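Local coordinates for putative NADH-depentdent flavin oxidoreductase (Cupriavidus metallidurans, PDB 5OCS), which binds FMN as an ene-reductase of the Old Yellow Enzyme family and probably uses NADPH to reduce its substrates, at residues Gln44-Leu47 with Leu52-Ile55; Leu13-Arg18 with Pro94-Ile99. All coordinates share one frame; numbering follows the deposited sequence.

In the fold
From the N terminus the chain first makes the small hairpin of strands 8-10 and 13-15, then enters the eight-stranded barrel at strand 19-21. It runs out through helix 36-46 and returns as strand 52-59; interaction 1 closes this short turn, with four residues between its segments. After helix 76-92 comes strand 96-102, whose start meets the hairpin in interaction 2 and closes a loop of 75 residues. Interaction 1 is nested inside that loop. The two are joined through neighbouring barrel strands: Thr98 OG1 lies 2.9 Å from Leu53 O. Interaction 1 fastens a helix to the outer side of the barrel; interaction 2 holds the hairpin against inward-pointing residues at the barrel's N-terminal end.

Interaction 1: Gln44-Leu47 with Leu52-Ile55; sequences QMAL and LLII
Leu53 reaches from its barrel strand to the last turn of helix 36-46 and sets one methyl against Met45 and the other against Ala46. The closer touch is on the Met45 side, where CD1 of Leu53 comes to 3.9 Å from CB of Met45. On the other branch, Leu53 CD2 stops 4.3 Å short of Ala46 CB, a looser fit against a side chain that offers a single methyl. The CB of Leu53 already points to the helix, and with CG anti to the backbone N (chi1 167°) the two methyls end up facing Met45 and Ala46.

Met45 presents its root and not its tip. Bends at chi2 (-56°) and chi3 fold the thioether away from Leu53, leaving SD 5.5 Å from Leu53 CD1; the side chain also packs on Ile21 and Pro331. The flanking residues of the helix end, Gln44 and Leu47, turn from the strand altogether. They are buried too, partly by the second subunit: Gln44 OE1 is hydrogen-bonded to Arg332 NH1 of that subunit, and Leu47 packs on its Trp37. One side of this helix end is thus a purely apolar fit, the opposite side part of the dimer interface with polar partners.

In the fold this is the return half of a beta-alpha-beta crossover of the TIM barrel, strand 19-21 to helix 36-46 to strand 52-59. Leu53 also touches Ile21 of the preceding strand, and its backbone is hydrogen-bonded to Ala96 and Thr98 of the following one, while Leu52 and Ile54 bond back to strand 19-21. Helix 76-92 lies alongside, its Val89 against Ala46, and just beyond it Ser93 OG is hydrogen-bonded to Ala46 O.

Interaction 2: Leu13-Arg18 with Pro94-Ile99; sequences LELANR and PIAVTI
Leu13 leans from the N-terminal hairpin onto Ala96 and Thr98 at the start of the third barrel strand. Its CB is still 5.6 Å from Ala96 CB. With CG anti to the backbone N (chi1 -169°), the next atom already closes to 4.1 Å from that same methyl. At the end the branches diverge: CD1 stays slightly farther off, 4.3 Å from Ala96 CB, whereas CD2 settles between two partners, 4.0 Å from Ala96 CB and 4.0 Å from Thr98 CG2. Glu173 and Pro227 pack on Leu13 from outside the two segments.

Leu15 adds a second prong. Its CD2 meets Ala96 CB at 3.8 Å; the CD2 methyls of Leu15 and Leu13 lie side by side, and Ala96 CB points into the notch between them. The short axes of strands 13-15 and 96-99 stay 8.7 Å apart at 118°, too far for sheet pairing, and touch through side chains; the hairpin lies across the N-terminal end of the barrel, as in other Old Yellow Enzymes.

The hydroxyl of Thr98 donates to Leu53 O on the adjacent strand, while its methyl lies between Leu13 and Leu52 of that strand. What crosses between the segments is therefore hydrocarbon alone, consistent with attachment by van der Waals packing of apolar groups, with the one nearby hydroxyl satisfied inside the barrel wall.

Interaction 1: Gln44-Leu47 with Leu52-Ile55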
loop_
_atom_site.group_PDB
_atom_site.type_symbol
_atom_site.label_atom_id
_atom_site.label_comp_id
_atom_site.label_asym_id
_atom_site.label_seq_id
_atom_site.Cartn_x
_atom_site.Cartn_y
_atom_site.Cartn_z
ATOM N N GLN D 44 2.449 3.137 1.611
ATOM C CA GLN D 44 2.799 1.693 1.465
ATOM C C GLN D 44 4.247 1.442 1.748
ATOM O O GLN D 44 4.599 0.513 2.468
ATOM C CB GLN D 44 2.635 1.161 0.025
ATOM C CG GLN D 44 1.240 1.010 -0.405
ATOM C CD GLN D 44 1.200 0.799 -1.907
ATOM O OE1 GLN D 44 1.539 -0.288 -2.403
ATOM N NE2 GLN D 44 0.824 1.838 -2.634
ATOM N N MET D 45 5.105 2.191 1.076
ATOM C CA MET D 45 6.527 1.971 1.237
ATOM C C MET D 45 6.937 2.084 2.711
ATOM O O MET D 45 7.697 1.247 3.216
ATOM C CB MET D 45 7.314 2.970 0.379
ATOM C CG MET D 45 7.220 2.802 -1.119
ATOM S SD MET D 45 7.688 1.201 -1.817
ATOM C CE MET D 45 6.163 0.341 -1.902
ATOM N N ALA D 46 6.402 3.102 3.407
ATOM C CA ALA D 46 6.753 3.371 4.785
ATOM C C ALA D 46 6.269 2.287 5.753
ATOM O O ALA D 46 6.815 2.209 6.866
ATOM C CB ALA D 46 6.234 4.745 5.226
ATOM N N LEU D 47 5.268 1.492 5.356
ATOM C CA LEU D 47 4.715 0.413 6.170
ATOM C C LEU D 47 5.237 -0.974 5.839
ATOM O O LEU D 47 4.738 -1.981 6.360
ATOM C CB LEU D 47 3.182 0.466 6.046
ATOM C CG LEU D 47 2.649 1.796 6.646
ATOM C CD1 LEU D 47 1.158 1.974 6.372
ATOM C CD2 LEU D 47 2.900 1.985 8.123
ATOM N N LEU D 52 14.839 1.772 5.852
ATOM C CA LEU D 52 15.104 3.058 5.290
ATOM C C LEU D 52 14.238 3.262 4.033
ATOM O O LEU D 52 14.165 2.415 3.139
ATOM C CB LEU D 52 16.588 3.124 4.934
ATOM C CG LEU D 52 17.013 4.449 4.324
ATOM C CD1 LEU D 52 16.802 5.664 5.247
ATOM C CD2 LEU D 52 18.449 4.369 3.822
ATOM N N LEU D 53 13.583 4.406 3.985
ATOM C CA LEU D 53 12.886 4.828 2.779
ATOM C C LEU D 53 13.636 6.027 2.210
ATOM O O LEU D 53 13.972 6.989 2.945
ATOM C CB LEU D 53 11.457 5.233 3.140
ATOM C CG LEU D 53 10.661 5.988 2.070
ATOM C CD1 LEU D 53 10.455 5.199 0.801
ATOM C CD2 LEU D 53 9.326 6.396 2.660
ATOM N N ILE D 54 13.900 6.017 0.906
ATOM C CA ILE D 54 14.493 7.148 0.234
ATOM C C ILE D 54 13.476 7.625 -0.772
ATOM O O ILE D 54 13.194 6.885 -1.723
ATOM C CB ILE D 54 15.791 6.781 -0.525
ATOM C CG1 ILE D 54 16.748 6.017 0.390
ATOM C CG2 ILE D 54 16.457 8.055 -1.043
ATOM C CD1 ILE D 54 18.032 5.527 -0.273
ATOM N N ILE D 55 12.945 8.836 -0.545
ATOM C CA ILE D 55 11.978 9.440 -1.423
ATOM C C ILE D 55 12.635 9.695 -2.792
ATOM O O ILE D 55 13.837 10.002 -2.851
ATOM C CB ILE D 55 11.381 10.732 -0.803
ATOM C CG1 ILE D 55 10.459 10.390 0.385
ATOM C CG2 ILE D 55 10.560 11.542 -1.811
ATOM C CD1 ILE D 55 10.205 11.542 1.332
#

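Interaction 2: Leu13-Arg18 with Pro94-Ile99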
loop_
_atom_site.group_PDB
_atom_site.type_symbol
_atom_site.label_atom_id
_atom_site.label_comp_id
_atom_site.label_asym_id
_atom_site.label_seq_id
_atom_site.Cartn_x
_atom_site.Cartn_y
_atom_site.Cartn_z
ATOM N N LEU D 13 21.493 8.037 12.500
ATOM C CA LEU D 13 20.200 7.543 12.121
ATOM C C LEU D 13 20.188 6.032 12.232
ATOM O O LEU D 13 20.863 5.336 11.460
ATOM C CB LEU D 13 19.899 8.018 10.693
ATOM C CG LEU D 13 18.473 7.815 10.212
ATOM C CD1 LEU D 13 17.503 8.631 11.055
ATOM C CD2 LEU D 13 18.372 8.207 8.740
ATOM N N GLU D 14 19.456 5.514 13.214
ATOM C CA GLU D 14 19.378 4.062 13.446
ATOM C C GLU D 14 18.399 3.461 12.448
ATOM O O GLU D 14 17.343 4.053 12.154
ATOM C CB GLU D 14 18.920 3.710 14.869
ATOM C CG GLU D 14 19.853 4.089 16.026
ATOM C CD GLU D 14 21.243 3.479 15.976
ATOM O OE1 GLU D 14 21.428 2.299 15.574
ATOM O OE2 GLU D 14 22.164 4.203 16.396
ATOM N N LEU D 15 18.775 2.323 11.883
ATOM C CA LEU D 15 17.952 1.621 10.928
ATOM C C LEU D 15 17.595 0.282 11.474
ATOM O O LEU D 15 18.449 -0.411 12.032
ATOM C CB LEU D 15 18.691 1.457 9.577
ATOM C CG LEU D 15 19.234 2.748 8.947
ATOM C CD1 LEU D 15 19.999 2.467 7.645
ATOM C CD2 LEU D 15 18.127 3.790 8.671
ATOM N N ALA D 16 16.335 -0.110 11.291
ATOM C CA ALA D 16 15.817 -1.363 11.815
ATOM C C ALA D 16 16.456 -2.628 11.181
ATOM O O ALA D 16 16.509 -3.683 11.807
ATOM C CB ALA D 16 14.314 -1.390 11.653
ATOM N N ASN D 17 16.890 -2.506 9.931
ATOM C CA ASN D 17 17.541 -3.574 9.202
ATOM C C ASN D 17 18.317 -2.964 8.029
ATOM O O ASN D 17 18.376 -1.765 7.951
ATOM C CB ASN D 17 16.529 -4.611 8.736
ATOM C CG ASN D 17 15.379 -3.986 7.956
ATOM O OD1 ASN D 17 15.602 -3.326 6.963
ATOM N ND2 ASN D 17 14.134 -4.202 8.424
ATOM N N ARG D 18 18.911 -3.792 7.170
ATOM C CA ARG D 18 19.787 -3.315 6.122
ATOM C C ARG D 18 19.066 -3.084 4.809
ATOM O O ARG D 18 19.722 -2.844 3.799
ATOM C CB ARG D 18 20.935 -4.287 5.943
ATOM C CG ARG D 18 21.817 -4.326 7.198
ATOM C CD ARG D 18 22.828 -5.439 7.000
ATOM N NE ARG D 18 23.588 -5.583 8.244
ATOM C CZ ARG D 18 24.657 -4.870 8.587
ATOM N NH1 ARG D 18 25.221 -4.032 7.746
ATOM N NH2 ARG D 18 25.189 -5.053 9.797
ATOM N N PRO D 94 7.468 3.657 11.923
ATOM C CA PRO D 94 8.743 4.029 12.561
ATOM C C PRO D 94 9.914 4.156 11.565
ATOM O O PRO D 94 11.005 4.439 11.986
ATOM C CB PRO D 94 9.030 2.821 13.459
ATOM C CG PRO D 94 8.485 1.691 12.693
ATOM C CD PRO D 94 7.283 2.190 11.910
ATOM N N ILE D 95 9.676 3.982 10.275
ATOM C CA ILE D 95 10.743 3.958 9.300
ATOM C C ILE D 95 11.520 5.276 9.252
ATOM O O ILE D 95 11.005 6.358 9.553
ATOM C CB ILE D 95 10.189 3.610 7.883
ATOM C CG1 ILE D 95 11.288 3.012 6.996
ATOM C CG2 ILE D 95 9.507 4.834 7.253
ATOM C CD1 ILE D 95 10.779 2.350 5.745
ATOM N N ALA D 96 12.780 5.184 8.875
ATOM C CA ALA D 96 13.593 6.370 8.632
ATOM C C ALA D 96 13.278 6.889 7.250
ATOM O O ALA D 96 13.269 6.116 6.309
ATOM C CB ALA D 96 15.086 6.001 8.690
ATOM N N VAL D 97 12.963 8.163 7.176
ATOM C CA VAL D 97 12.543 8.801 5.935
ATOM C C VAL D 97 13.627 9.754 5.502
ATOM O O VAL D 97 13.938 10.679 6.216
ATOM C CB VAL D 97 11.180 9.478 6.079
ATOM C CG1 VAL D 97 10.778 10.108 4.777
ATOM C CG2 VAL D 97 10.147 8.441 6.483
ATOM N N THR D 98 14.148 9.545 4.290
ATOM C CA THR D 98 15.195 10.375 3.698
ATOM C C THR D 98 14.756 10.768 2.296
ATOM O O THR D 98 13.750 10.255 1.775
ATOM C CB THR D 98 16.538 9.616 3.650
ATOM O OG1 THR D 98 16.432 8.430 2.836
ATOM C CG2 THR D 98 16.922 9.206 5.111
ATOM N N ILE D 99 15.517 11.628 1.640
ATOM C CA ILE D 99 15.100 12.144 0.348
ATOM C C ILE D 99 16.294 12.287 -0.590
ATOM O O ILE D 99 17.382 12.662 -0.173
ATOM C CB ILE D 99 14.354 13.491 0.484
ATOM C CG1 ILE D 99 13.636 13.868 -0.815
ATOM C CG2 ILE D 99 15.270 14.633 1.020
ATOM C CD1 ILE D 99 12.559 14.899 -0.585
#